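Local coordinates for protein lytic chitin monooxygenase (Enterococcus faecalis, PDB 4A02) that cleaves glycosidic bonds of alpha- and beta-chitin oxidatively with a copper cofactor, working in synergy with a chitinase to break down the crystalline polymer, at residues 20-25 / 65-70; 78-83 / 144-149; 112-117 / 133-138; 91-96 / 128-133. All coordinates share one frame; numbering follows the deposited sequence.

Contact 1 of 4, residues 20-25 / 65-70; sequences NLNTNV and RWHKTN
The amide oxygen OD1 of N22 is gripped twice by H67. Backbone N of H67 gives it a nearly straight bond (2.9 Å, 170°) lying in the amide plane, while ring atom ND1 of H67 reaches the same OD1 at 2.9 Å on a more bent path and from slightly outside that plane. A water that also links T23 N to R65 O donates a longer bond to OD1. The imidazole, whose rotation the ND1 bond helps fix, receives L21 CB squarely over its face, 4.2 Å from the ring centroid. Farther along, the R65 guanidinium clamps two successive carbonyls at its edge: NH1 binds T23 O at 2.9 Å and 175°, and NH2 binds N24 O at 2.8 Å. R65 CG lies over the centre of one face of the W66 ring, and V25 CG1 approaches CZ3 of that ring at 3.7 Å. E60 OE1 forms a salt bridge with R65 NE, and E60 O takes a hydrogen bond from W66 NE1. The contact thus ties the loop between helix 10-13 and strand 36-38 to the chain entering strand 69-71, and N22 ND2 reaches back to R10 O of that helix.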
loop_
_atom_site.group_PDB
_atom_site.type_symbol
_atom_site.label_atom_id
_atom_site.label_comp_id
_atom_site.label_asym_id
_atom_site.label_seq_id
_atom_site.Cartn_x
_atom_site.Cartn_y
_atom_site.Cartn_z
ATOM N N ASN A 20 1.103 -9.042 13.865
ATOM C CA ASN A 20 0.392 -10.228 13.431
ATOM C C ASN A 20 -1.116 -10.112 13.629
ATOM O O ASN A 20 -1.808 -11.054 14.009
ATOM C CB ASN A 20 0.929 -11.496 14.067
ATOM C CG ASN A 20 2.394 -11.758 13.745
ATOM O OD1 ASN A 20 3.282 -11.664 14.611
ATOM N ND2 ASN A 20 2.676 -11.953 12.489
ATOM N N LEU A 21 -1.651 -8.922 13.307
ATOM C CA LEU A 21 -3.074 -8.686 13.404
ATOM C C LEU A 21 -3.824 -9.235 12.211
ATOM O O LEU A 21 -4.832 -9.890 12.392
ATOM C CB LEU A 21 -3.579 -7.227 13.471
ATOM C CG LEU A 21 -3.358 -6.596 14.834
ATOM C CD1 LEU A 21 -3.619 -5.100 14.682
ATOM C CD2 LEU A 21 -4.254 -7.136 15.940
ATOM N N ASN A 22 -3.363 -8.999 10.971
ATOM C CA ASN A 22 -3.956 -9.672 9.828
ATOM C C ASN A 22 -3.508 -11.125 9.812
ATOM O O ASN A 22 -2.396 -11.444 10.238
ATOM C CB ASN A 22 -3.574 -9.009 8.514
ATOM C CG ASN A 22 -4.344 -7.763 8.205
ATOM O OD1 ASN A 22 -5.490 -7.578 8.663
ATOM N ND2 ASN A 22 -3.782 -6.908 7.366
ATOM N N THR A 23 -4.382 -11.975 9.280
ATOM C CA THR A 23 -4.083 -13.383 9.089
ATOM C C THR A 23 -3.916 -13.719 7.619
ATOM O O THR A 23 -4.429 -13.040 6.724
ATOM C CB THR A 23 -5.151 -14.253 9.777
ATOM O OG1 THR A 23 -6.393 -13.932 9.216
ATOM C CG2 THR A 23 -5.083 -14.110 11.278
ATOM N N ASN A 24 -3.182 -14.792 7.394
ATOM C CA ASN A 24 -2.919 -15.361 6.066
ATOM C C ASN A 24 -2.607 -14.309 5.019
ATOM O O ASN A 24 -3.374 -14.038 4.086
ATOM C CB ASN A 24 -4.013 -16.293 5.609
ATOM C CG ASN A 24 -3.608 -17.023 4.348
ATOM O OD1 ASN A 24 -2.412 -17.098 4.026
ATOM N ND2 ASN A 24 -4.585 -17.561 3.635
ATOM N N VAL A 25 -1.391 -13.750 5.117
ATOM C CA VAL A 25 -0.868 -12.808 4.152
ATOM C C VAL A 25 0.281 -13.456 3.328
ATOM O O VAL A 25 1.075 -12.761 2.677
ATOM C CB VAL A 25 -0.390 -11.503 4.787
ATOM C CG1 VAL A 25 -1.568 -10.731 5.360
ATOM C CG2 VAL A 25 0.674 -11.724 5.825
ATOM N N ARG A 65 -12.169 -9.540 5.457
ATOM C CA ARG A 65 -10.912 -10.246 5.435
ATOM C C ARG A 65 -9.796 -9.532 6.197
ATOM O O ARG A 65 -8.924 -10.187 6.755
ATOM C CB ARG A 65 -10.484 -10.461 3.979
ATOM C CG ARG A 65 -9.268 -11.313 3.729
ATOM C CD ARG A 65 -9.480 -12.792 4.088
ATOM N NE ARG A 65 -8.315 -13.580 3.664
ATOM C CZ ARG A 65 -7.145 -13.558 4.301
ATOM N NH1 ARG A 65 -7.040 -13.003 5.481
ATOM N NH2 ARG A 65 -6.152 -14.141 3.756
ATOM N N TRP A 66 -9.771 -8.199 6.125
ATOM C CA TRP A 66 -8.621 -7.419 6.517
ATOM C C TRP A 66 -8.970 -6.408 7.588
ATOM O O TRP A 66 -10.067 -5.841 7.629
ATOM C CB TRP A 66 -8.050 -6.671 5.292
ATOM C CG TRP A 66 -7.755 -7.533 4.140
ATOM C CD1 TRP A 66 -8.310 -7.505 2.902
ATOM C CD2 TRP A 66 -6.790 -8.630 4.089
ATOM N NE1 TRP A 66 -7.782 -8.467 2.077
ATOM C CE2 TRP A 66 -6.839 -9.173 2.796
ATOM C CE3 TRP A 66 -5.916 -9.197 5.036
ATOM C CZ2 TRP A 66 -6.035 -10.246 2.401
ATOM C CZ3 TRP A 66 -5.134 -10.243 4.639
ATOM C CH2 TRP A 66 -5.194 -10.761 3.356
ATOM N N HIS A 67 -7.985 -6.115 8.464
ATOM C CA HIS A 67 -8.143 -5.079 9.473
ATOM C C HIS A 67 -8.043 -3.689 8.819
ATOM O O HIS A 67 -7.169 -3.439 7.998
ATOM C CB HIS A 67 -7.054 -5.226 10.546
ATOM C CG HIS A 67 -7.316 -6.361 11.451
ATOM N ND1 HIS A 67 -7.072 -7.671 11.060
ATOM C CD2 HIS A 67 -7.812 -6.437 12.684
ATOM C CE1 HIS A 67 -7.402 -8.477 12.050
ATOM N NE2 HIS A 67 -7.878 -7.769 13.045
ATOM N N LYS A 68 -8.946 -2.804 9.213
ATOM C CA LYS A 68 -9.106 -1.514 8.545
ATOM C C LYS A 68 -8.867 -0.385 9.550
ATOM O O LYS A 68 -9.647 -0.220 10.499
ATOM C CB LYS A 68 -10.535 -1.394 8.009
ATOM C CG LYS A 68 -10.937 -2.507 7.059
ATOM C CD LYS A 68 -12.426 -2.574 6.880
ATOM C CE LYS A 68 -12.944 -3.744 6.122
ATOM N NZ LYS A 68 -12.694 -5.038 6.879
ATOM N N THR A 69 -7.816 0.399 9.363
ATOM C CA THR A 69 -7.530 1.520 10.271
ATOM C C THR A 69 -8.546 2.624 10.060
ATOM O O THR A 69 -8.761 3.077 8.933
ATOM C CB THR A 69 -6.122 2.076 9.997
ATOM O OG1 THR A 69 -5.162 1.072 10.283
ATOM C CG2 THR A 69 -5.840 3.294 10.845
ATOM N N ASN A 70 -9.110 3.138 11.155
ATOM C CA ASN A 70 -9.996 4.292 11.062
ATOM C C ASN A 70 -9.203 5.549 10.764
ATOM O O ASN A 70 -8.227 5.857 11.445
ATOM C CB ASN A 70 -10.752 4.469 12.363
ATOM C CG ASN A 70 -11.693 3.291 12.663
ATOM O OD1 ASN A 70 -12.275 2.697 11.750
ATOM N ND2 ASN A 70 -11.799 2.957 13.934
HETATM O O HOH W 1 -5.175 -4.563 6.552
HETATM O O HOH W 2 -6.989 -10.446 8.922
#

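Contact 2 of 4, residues 78-83 / 144-149; sequences ITWNLT and IYAVWG
W148 and W80 interlock across the core, each offering a ring to a bump from the other strand. CB of W148 presses over the face of the six-membered ring of W80, coming within 3.5 Å of CH2. Beyond it the indole of W148, its CG anti to the backbone N (chi1 174°), turns an edge toward that same ring, in an edge-to-face pair with planes at 59°. L82 meets W148 tip to tip: L82 CD2 sits over the six-membered ring of W148, 3.9 Å from its centroid, and CD1 touches CZ2 and CH2. The small A146 accommodates the end of W80, its CB 3.8 Å from CZ2. The strands lie in different sheets of the sandwich, their segment axes 46° apart. The W148 side chain is about 4 Å from that of the copper ligand H86. Cohesion here is apolar and aromatic, and the indole N-H groups are satisfied outside the two segments, W80 NE1 bonding to Y93 OH and W148 NE1 to T88 OG1.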
loop_
_atom_site.group_PDB
_atom_site.type_symbol
_atom_site.label_atom_id
_atom_site.label_comp_id
_atom_site.label_asym_id
_atom_site.label_seq_id
_atom_site.Cartn_x
_atom_site.Cartn_y
_atom_site.Cartn_z
ATOM N N ILE A 78 1.265 9.672 6.192
ATOM C CA ILE A 78 1.490 8.266 5.817
ATOM C C ILE A 78 3.006 8.009 5.898
ATOM O O ILE A 78 3.747 8.824 5.318
ATOM C CB ILE A 78 0.826 8.026 4.453
ATOM C CG1 ILE A 78 0.914 6.575 4.061
ATOM C CG2 ILE A 78 1.333 8.948 3.343
ATOM C CD1 ILE A 78 -0.184 6.106 3.116
ATOM N N THR A 79 3.467 7.007 6.704
ATOM C CA THR A 79 4.857 6.724 7.045
ATOM C C THR A 79 5.292 5.388 6.476
ATOM O O THR A 79 4.622 4.370 6.732
ATOM C CB THR A 79 5.066 6.733 8.549
ATOM O OG1 THR A 79 4.737 8.014 9.064
ATOM C CG2 THR A 79 6.524 6.461 8.973
ATOM N N TRP A 80 6.398 5.397 5.764
ATOM C CA TRP A 80 7.095 4.193 5.338
ATOM C C TRP A 80 8.210 3.847 6.326
ATOM O O TRP A 80 8.839 4.731 6.906
ATOM C CB TRP A 80 7.702 4.314 3.956
ATOM C CG TRP A 80 6.765 4.436 2.813
ATOM C CD1 TRP A 80 6.003 5.512 2.466
ATOM C CD2 TRP A 80 6.514 3.433 1.807
ATOM N NE1 TRP A 80 5.282 5.243 1.318
ATOM C CE2 TRP A 80 5.594 3.971 0.896
ATOM C CE3 TRP A 80 6.989 2.125 1.609
ATOM C CZ2 TRP A 80 5.148 3.253 -0.211
ATOM C CZ3 TRP A 80 6.548 1.410 0.526
ATOM C CH2 TRP A 80 5.619 1.969 -0.387
ATOM N N ASN A 81 8.486 2.548 6.465
ATOM C CA ASN A 81 9.683 2.070 7.114
ATOM C C ASN A 81 10.462 1.265 6.082
ATOM O O ASN A 81 9.912 0.343 5.471
ATOM C CB ASN A 81 9.394 1.209 8.332
ATOM C CG ASN A 81 8.800 1.889 9.533
ATOM O OD1 ASN A 81 8.480 1.205 10.542
ATOM N ND2 ASN A 81 8.663 3.210 9.530
ATOM N N LEU A 82 11.720 1.656 5.874
ATOM C CA LEU A 82 12.551 1.056 4.833
ATOM C C LEU A 82 13.579 0.178 5.456
ATOM O O LEU A 82 14.289 0.645 6.362
ATOM C CB LEU A 82 13.198 2.163 3.992
ATOM C CG LEU A 82 12.258 3.234 3.491
ATOM C CD1 LEU A 82 13.025 4.220 2.600
ATOM C CD2 LEU A 82 11.071 2.656 2.720
ATOM N N THR A 83 13.650 -1.039 4.955
ATOM C CA THR A 83 14.619 -1.988 5.402
ATOM C C THR A 83 15.902 -1.819 4.587
ATOM O O THR A 83 16.945 -2.201 5.117
ATOM C CB THR A 83 14.138 -3.448 5.304
ATOM O OG1 THR A 83 13.730 -3.778 3.964
ATOM C CG2 THR A 83 12.981 -3.696 6.219
ATOM N N ILE A 144 -6.104 2.230 0.148
ATOM C CA ILE A 144 -5.063 3.105 -0.368
ATOM C C ILE A 144 -3.982 2.224 -0.958
ATOM O O ILE A 144 -3.587 1.233 -0.368
ATOM C CB ILE A 144 -4.508 4.018 0.739
ATOM C CG1 ILE A 144 -5.591 4.913 1.334
ATOM C CG2 ILE A 144 -3.311 4.819 0.253
ATOM C CD1 ILE A 144 -5.188 5.580 2.614
ATOM N N TYR A 145 -3.488 2.600 -2.146
ATOM C CA TYR A 145 -2.421 1.870 -2.805
ATOM C C TYR A 145 -1.226 2.816 -2.923
ATOM O O TYR A 145 -1.322 3.841 -3.575
ATOM C CB TYR A 145 -2.836 1.365 -4.154
ATOM C CG TYR A 145 -2.016 0.260 -4.748
ATOM C CD1 TYR A 145 -1.762 -0.893 -4.030
ATOM C CD2 TYR A 145 -1.568 0.331 -6.059
ATOM C CE1 TYR A 145 -1.026 -1.953 -4.594
ATOM C CE2 TYR A 145 -0.894 -0.743 -6.642
ATOM C CZ TYR A 145 -0.631 -1.876 -5.910
ATOM O OH TYR A 145 0.002 -2.913 -6.525
ATOM N N ALA A 146 -0.156 2.469 -2.232
ATOM C CA ALA A 146 1.045 3.299 -2.126
ATOM C C ALA A 146 2.170 2.614 -2.885
ATOM O O ALA A 146 2.393 1.423 -2.727
ATOM C CB ALA A 146 1.406 3.460 -0.669
ATOM N N VAL A 147 2.888 3.395 -3.706
ATOM C CA VAL A 147 3.885 2.833 -4.612
ATOM C C VAL A 147 5.175 3.615 -4.510
ATOM O O VAL A 147 5.242 4.807 -4.861
ATOM C CB VAL A 147 3.367 2.887 -6.075
ATOM C CG1 VAL A 147 4.386 2.186 -6.986
ATOM C CG2 VAL A 147 2.008 2.246 -6.191
ATOM N N TRP A 148 6.227 2.956 -4.027
ATOM C CA TRP A 148 7.559 3.538 -3.866
ATOM C C TRP A 148 8.400 3.142 -5.086
ATOM O O TRP A 148 8.746 1.986 -5.261
ATOM C CB TRP A 148 8.180 3.020 -2.596
ATOM C CG TRP A 148 9.600 3.432 -2.376
ATOM C CD1 TRP A 148 10.221 4.591 -2.766
ATOM C CD2 TRP A 148 10.587 2.692 -1.662
ATOM N NE1 TRP A 148 11.509 4.591 -2.362
ATOM C CE2 TRP A 148 11.772 3.430 -1.679
ATOM C CE3 TRP A 148 10.608 1.439 -1.033
ATOM C CZ2 TRP A 148 12.950 2.980 -1.081
ATOM C CZ3 TRP A 148 11.759 1.007 -0.444
ATOM C CH2 TRP A 148 12.931 1.771 -0.490
ATOM N N GLY A 149 8.658 4.128 -5.963
ATOM C CA GLY A 149 9.402 3.878 -7.192
ATOM C C GLY A 149 10.892 4.061 -6.973
ATOM O O GLY A 149 11.341 5.142 -6.606
#

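Contact 3 of 4, residues 112-117 / 133-138; sequences DKIASI and NIPTDR
A classic beta bulge in strand 111-120, where I114 and A115 both face Y93 of the adjoining strand, is set by this contact beside the end of strand 127-134 and the type I turn P135-R138. I114 packs against I134 and P135. Its CG1 takes the crowded position between backbone N and carbonyl carbon (chi1 62°), and CD1 at the end of that branch lies 4.0 Å from I134 CD1 and near N133 O. The other branch, CG2, touches P135 CG at 3.8 Å, the two side chains crossing at about a right angle. A water joins the backbones, donating to I114 O and accepting from N133 N. At the outer end D112 OD2 is met by R138 NH2 from above the carboxylate plane in a 2.8 Å salt bridge, the two flat groups standing 78° apart. A second water spans D112 OD2 and R138 NH1. That NH1 also binds D137 OD1 at 2.8 Å in the guanidinium plane, on the syn lone pair, while K97 pairs with D112 OD1 and T96 O takes R138 NE. An arginine shared by two aspartates is a salt-bridge network, here fastening the turn that leaves one sheet of the beta-sandwich to an edge strand of the other.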
loop_
_atom_site.group_PDB
_atom_site.type_symbol
_atom_site.label_atom_id
_atom_site.label_comp_id
_atom_site.label_asym_id
_atom_site.label_seq_id
_atom_site.Cartn_x
_atom_site.Cartn_y
_atom_site.Cartn_z
ATOM N N ASP A 112 -8.792 6.309 -7.780
ATOM C CA ASP A 112 -8.296 7.609 -8.226
ATOM C C ASP A 112 -6.872 7.777 -7.734
ATOM O O ASP A 112 -6.554 7.438 -6.592
ATOM C CB ASP A 112 -9.129 8.761 -7.655
ATOM C CG ASP A 112 -10.592 8.781 -8.150
ATOM O OD1 ASP A 112 -10.826 8.384 -9.301
ATOM O OD2 ASP A 112 -11.457 9.182 -7.364
ATOM N N LYS A 113 -6.035 8.409 -8.551
ATOM C CA LYS A 113 -4.720 8.833 -8.109
ATOM C C LYS A 113 -4.825 10.104 -7.294
ATOM O O LYS A 113 -5.501 11.048 -7.739
ATOM C CB LYS A 113 -3.760 9.036 -9.296
ATOM C CG LYS A 113 -2.334 9.204 -8.827
ATOM C CD LYS A 113 -1.348 9.236 -9.975
ATOM C CE LYS A 113 0.051 9.052 -9.472
ATOM N NZ LYS A 113 1.104 9.309 -10.455
ATOM N N ILE A 114 -4.235 10.126 -6.122
ATOM C CA ILE A 114 -4.362 11.260 -5.201
ATOM C C ILE A 114 -3.056 11.942 -4.861
ATOM O O ILE A 114 -3.116 13.095 -4.328
ATOM C CB ILE A 114 -5.170 10.894 -3.936
ATOM C CG1 ILE A 114 -4.521 9.806 -3.128
ATOM C CG2 ILE A 114 -6.607 10.579 -4.338
ATOM C CD1 ILE A 114 -5.144 9.603 -1.758
ATOM N N ALA A 115 -1.908 11.383 -5.123
ATOM C CA ALA A 115 -0.634 12.067 -4.885
ATOM C C ALA A 115 0.458 11.465 -5.725
ATOM O O ALA A 115 0.463 10.265 -5.994
ATOM C CB ALA A 115 -0.233 12.014 -3.398
ATOM N N SER A 116 1.391 12.323 -6.095
ATOM C CA SER A 116 2.627 11.912 -6.764
ATOM C C SER A 116 3.733 12.822 -6.227
ATOM O O SER A 116 3.685 14.052 -6.434
ATOM C CB SER A 116 2.538 12.049 -8.284
ATOM O OG SER A 116 3.690 11.422 -8.900
ATOM N N ILE A 117 4.691 12.268 -5.572
ATOM C CA ILE A 117 5.769 13.007 -4.929
ATOM C C ILE A 117 7.087 12.583 -5.575
ATOM O O ILE A 117 7.439 11.425 -5.664
ATOM C CB ILE A 117 5.794 12.709 -3.452
ATOM C CG1 ILE A 117 4.452 13.092 -2.806
ATOM C CG2 ILE A 117 6.979 13.322 -2.701
ATOM C CD1 ILE A 117 4.304 12.578 -1.388
ATOM N N ASN A 133 -3.671 13.893 0.542
ATOM C CA ASN A 133 -5.012 14.387 0.748
ATOM C C ASN A 133 -6.029 13.336 0.422
ATOM O O ASN A 133 -6.219 12.945 -0.731
ATOM C CB ASN A 133 -5.278 15.660 -0.048
ATOM C CG ASN A 133 -4.417 16.791 0.442
ATOM O OD1 ASN A 133 -4.328 17.000 1.660
ATOM N ND2 ASN A 133 -3.866 17.506 -0.502
ATOM N N ILE A 134 -6.746 12.845 1.440
ATOM C CA ILE A 134 -7.832 11.915 1.247
ATOM C C ILE A 134 -9.041 12.696 0.767
ATOM O O ILE A 134 -9.498 13.614 1.472
ATOM C CB ILE A 134 -8.131 11.137 2.531
ATOM C CG1 ILE A 134 -6.901 10.408 3.041
ATOM C CG2 ILE A 134 -9.338 10.237 2.347
ATOM C CD1 ILE A 134 -6.303 9.393 2.084
ATOM N N PRO A 135 -9.605 12.387 -0.409
ATOM C CA PRO A 135 -10.730 13.201 -0.921
ATOM C C PRO A 135 -11.872 13.236 0.034
ATOM O O PRO A 135 -12.228 12.252 0.691
ATOM C CB PRO A 135 -11.060 12.523 -2.248
ATOM C CG PRO A 135 -9.778 11.848 -2.669
ATOM C CD PRO A 135 -9.180 11.354 -1.377
ATOM N N THR A 136 -12.511 14.405 0.120
ATOM C CA THR A 136 -13.532 14.627 1.104
ATOM C C THR A 136 -14.832 13.869 0.884
ATOM O O THR A 136 -15.609 13.808 1.826
ATOM C CB THR A 136 -13.786 16.147 1.287
ATOM O OG1 THR A 136 -14.193 16.663 0.079
ATOM C CG2 THR A 136 -12.498 16.793 1.727
ATOM N N ASP A 137 -15.062 13.298 -0.280
ATOM C CA ASP A 137 -16.230 12.496 -0.493
ATOM C C ASP A 137 -16.104 11.127 0.142
ATOM O O ASP A 137 -17.119 10.438 0.284
ATOM C CB ASP A 137 -16.580 12.298 -1.983
ATOM C CG ASP A 137 -15.587 11.495 -2.762
ATOM O OD1 ASP A 137 -14.410 11.408 -2.386
ATOM O OD2 ASP A 137 -16.010 10.939 -3.835
ATOM N N ARG A 138 -14.905 10.667 0.472
ATOM C CA ARG A 138 -14.759 9.245 0.785
ATOM C C ARG A 138 -15.362 8.907 2.143
ATOM O O ARG A 138 -15.209 9.632 3.116
ATOM C CB ARG A 138 -13.277 8.843 0.770
ATOM C CG ARG A 138 -12.617 8.962 -0.570
ATOM C CD ARG A 138 -13.361 8.241 -1.661
ATOM N NE ARG A 138 -12.533 7.858 -2.807
ATOM C CZ ARG A 138 -12.189 8.634 -3.801
ATOM N NH1 ARG A 138 -12.605 9.893 -3.909
ATOM N NH2 ARG A 138 -11.378 8.137 -4.731
HETATM O O HOH W 3 -11.466 11.598 -5.930
HETATM O O HOH W 4 -2.477 14.454 -1.964
#

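Contact 4 of 4, residues 91-96 / 128-133; sequences WDYYIT and VKQTIN
Q130 places its amide against W91 and Y93. Its CB points toward the opposite strand, and beyond CG the chain runs extended (chi2 178°), which carries CD to 3.8 Å from Y93 OH and 3.9 Å from W91 CG. There the amide splits its work. OE1, at the edge of the Y93 ring and in its plane, accepts a 2.7 Å hydrogen bond from Y93 OH. NE2 lies over one face of the W91 indole, 3.2 Å from CD1 and displaced toward the rim, the amide and ring planes being 81° apart. On either side of Q130 the packing is apolar. V128 CG1 meets the same indole at CZ2, 4.0 Å away, and I132 CG2 rests over the Y93 ring, 3.9 Å from its centroid, with CD1 of I132 close to CD2 of the ring. The two strands face each other across the sandwich, the segment axes 36° apart. Y93 OH in turn accepts from W80 NE1, so an indole N-H, a phenol and an amide carbonyl form a chain of hydrogen bonds that satisfies these polar groups among largely apolar packing; the steep amide over W91 would probably add a weak electrostatic attraction to the indole face.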
loop_
_atom_site.group_PDB
_atom_site.type_symbol
_atom_site.label_atom_id
_atom_site.label_comp_id
_atom_site.label_asym_id
_atom_site.label_seq_id
_atom_site.Cartn_x
_atom_site.Cartn_y
_atom_site.Cartn_z
ATOM N N TRP A 91 7.046 8.599 -5.312
ATOM C CA TRP A 91 6.071 8.008 -4.375
ATOM C C TRP A 91 4.716 8.355 -4.943
ATOM O O TRP A 91 4.388 9.539 -5.125
ATOM C CB TRP A 91 6.210 8.573 -2.980
ATOM C CG TRP A 91 7.605 8.644 -2.404
ATOM C CD1 TRP A 91 8.567 9.620 -2.607
ATOM C CD2 TRP A 91 8.186 7.683 -1.514
ATOM N NE1 TRP A 91 9.679 9.329 -1.896
ATOM C CE2 TRP A 91 9.472 8.130 -1.211
ATOM C CE3 TRP A 91 7.733 6.505 -0.952
ATOM C CZ2 TRP A 91 10.321 7.419 -0.366
ATOM C CZ3 TRP A 91 8.559 5.814 -0.100
ATOM C CH2 TRP A 91 9.852 6.254 0.210
ATOM N N ASP A 92 3.885 7.349 -5.227
ATOM C CA ASP A 92 2.559 7.563 -5.784
ATOM C C ASP A 92 1.509 6.940 -4.890
ATOM O O ASP A 92 1.736 5.890 -4.296
ATOM C CB ASP A 92 2.431 6.947 -7.179
ATOM C CG ASP A 92 3.338 7.617 -8.186
ATOM O OD1 ASP A 92 3.060 8.774 -8.523
ATOM O OD2 ASP A 92 4.260 6.966 -8.621
ATOM N N TYR A 93 0.340 7.585 -4.823
ATOM C CA TYR A 93 -0.745 7.119 -3.977
ATOM C C TYR A 93 -2.053 7.179 -4.721
ATOM O O TYR A 93 -2.360 8.175 -5.394
ATOM C CB TYR A 93 -0.837 7.955 -2.711
ATOM C CG TYR A 93 0.379 7.888 -1.837
ATOM C CD1 TYR A 93 1.486 8.708 -2.060
ATOM C CD2 TYR A 93 0.474 6.981 -0.796
ATOM C CE1 TYR A 93 2.592 8.625 -1.250
ATOM C CE2 TYR A 93 1.580 6.908 -0.001
ATOM C CZ TYR A 93 2.657 7.738 -0.217
ATOM O OH TYR A 93 3.726 7.595 0.631
ATOM N N TYR A 94 -2.843 6.117 -4.549
ATOM C CA TYR A 94 -4.165 5.939 -5.126
ATOM C C TYR A 94 -5.141 5.567 -4.043
ATOM O O TYR A 94 -4.721 4.975 -3.032
ATOM C CB TYR A 94 -4.116 4.820 -6.192
ATOM C CG TYR A 94 -3.064 4.962 -7.244
ATOM C CD1 TYR A 94 -1.729 4.575 -6.966
ATOM C CD2 TYR A 94 -3.324 5.458 -8.500
ATOM C CE1 TYR A 94 -0.738 4.682 -7.915
ATOM C CE2 TYR A 94 -2.298 5.586 -9.464
ATOM C CZ TYR A 94 -0.994 5.188 -9.122
ATOM O OH TYR A 94 -0.008 5.330 -10.090
ATOM N N ILE A 95 -6.445 5.798 -4.234
ATOM C CA ILE A 95 -7.429 5.329 -3.305
ATOM C C ILE A 95 -8.676 4.885 -4.070
ATOM O O ILE A 95 -9.084 5.530 -5.055
ATOM C CB ILE A 95 -7.762 6.348 -2.204
ATOM C CG1 ILE A 95 -8.591 5.728 -1.090
ATOM C CG2 ILE A 95 -8.417 7.594 -2.763
ATOM C CD1 ILE A 95 -8.771 6.646 0.099
ATOM N N THR A 96 -9.303 3.814 -3.616
ATOM C CA THR A 96 -10.542 3.358 -4.183
ATOM C C THR A 96 -11.592 4.454 -4.190
ATOM O O THR A 96 -11.642 5.300 -3.292
ATOM C CB THR A 96 -11.079 2.134 -3.375
ATOM O OG1 THR A 96 -10.949 2.385 -1.982
ATOM C CG2 THR A 96 -10.325 0.873 -3.702
ATOM N N VAL A 128 10.167 7.448 6.527
ATOM C CA VAL A 128 9.784 8.478 5.580
ATOM C C VAL A 128 8.332 8.869 5.840
ATOM O O VAL A 128 7.464 8.036 5.746
ATOM C CB VAL A 128 9.879 7.976 4.102
ATOM C CG1 VAL A 128 9.435 9.089 3.160
ATOM C CG2 VAL A 128 11.282 7.597 3.756
ATOM N N LYS A 129 8.110 10.100 6.175
ATOM C CA LYS A 129 6.755 10.625 6.520
ATOM C C LYS A 129 6.349 11.595 5.422
ATOM O O LYS A 129 7.092 12.529 5.088
ATOM C CB LYS A 129 6.581 11.339 7.901
ATOM C CG LYS A 129 5.085 11.761 8.291
ATOM C CD LYS A 129 4.931 12.269 9.687
ATOM C CE LYS A 129 5.200 13.784 9.663
ATOM N NZ LYS A 129 5.767 14.199 10.974
ATOM N N GLN A 130 5.175 11.371 4.858
ATOM C CA GLN A 130 4.587 12.183 3.802
ATOM C C GLN A 130 3.172 12.475 4.154
ATOM O O GLN A 130 2.613 11.859 5.040
ATOM C CB GLN A 130 4.646 11.471 2.480
ATOM C CG GLN A 130 6.083 11.177 2.108
ATOM C CD GLN A 130 6.226 10.428 0.810
ATOM O OE1 GLN A 130 5.374 9.672 0.343
ATOM N NE2 GLN A 130 7.374 10.612 0.205
ATOM N N THR A 131 2.571 13.471 3.505
ATOM C CA THR A 131 1.197 13.805 3.724
ATOM C C THR A 131 0.434 13.767 2.412
ATOM O O THR A 131 0.906 14.382 1.456
ATOM C CB THR A 131 1.053 15.201 4.383
ATOM O OG1 THR A 131 1.857 15.189 5.590
ATOM C CG2 THR A 131 -0.395 15.541 4.642
ATOM N N ILE A 132 -0.677 13.064 2.375
ATOM C CA ILE A 132 -1.524 12.968 1.194
ATOM C C ILE A 132 -2.925 13.425 1.532
ATOM O O ILE A 132 -3.380 13.332 2.673
ATOM C CB ILE A 132 -1.494 11.531 0.604
ATOM C CG1 ILE A 132 -2.188 10.531 1.548
ATOM C CG2 ILE A 132 -0.099 11.142 0.244
ATOM C CD1 ILE A 132 -2.266 9.141 0.939
ATOM N N ASN A 133 -3.671 13.893 0.542
ATOM C CA ASN A 133 -5.012 14.387 0.748
ATOM C C ASN A 133 -6.029 13.336 0.422
ATOM O O ASN A 133 -6.219 12.945 -0.731
ATOM C CB ASN A 133 -5.278 15.660 -0.048
ATOM C CG ASN A 133 -4.417 16.791 0.442
ATOM O OD1 ASN A 133 -4.328 17.000 1.660
ATOM N ND2 ASN A 133 -3.866 17.506 -0.502
#

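Contacts 2, 3 and 4 form one continuous block, contact 4 lying about 8 Å, centre to centre, from each of the other two. All three bring together the two sheets of the sandwich: strands 74-82 and 127-134 are neighbours in one, and 111-120, 88-96 and 142-150 adjoin in the other. Contacts 3 and 4 share N133 and alternate along the chain, whereas the segments of contact 2 enclose those of contact 4. Contact 1 closes first in sequence and stands apart, its centre about 17 Å from that of contact 2, joining the long loop region to the chain leading into strand 69-71. The packing between the sheets thus runs from the partly buried contact 3 through contact 4 to contact 2, beside the copper histidines.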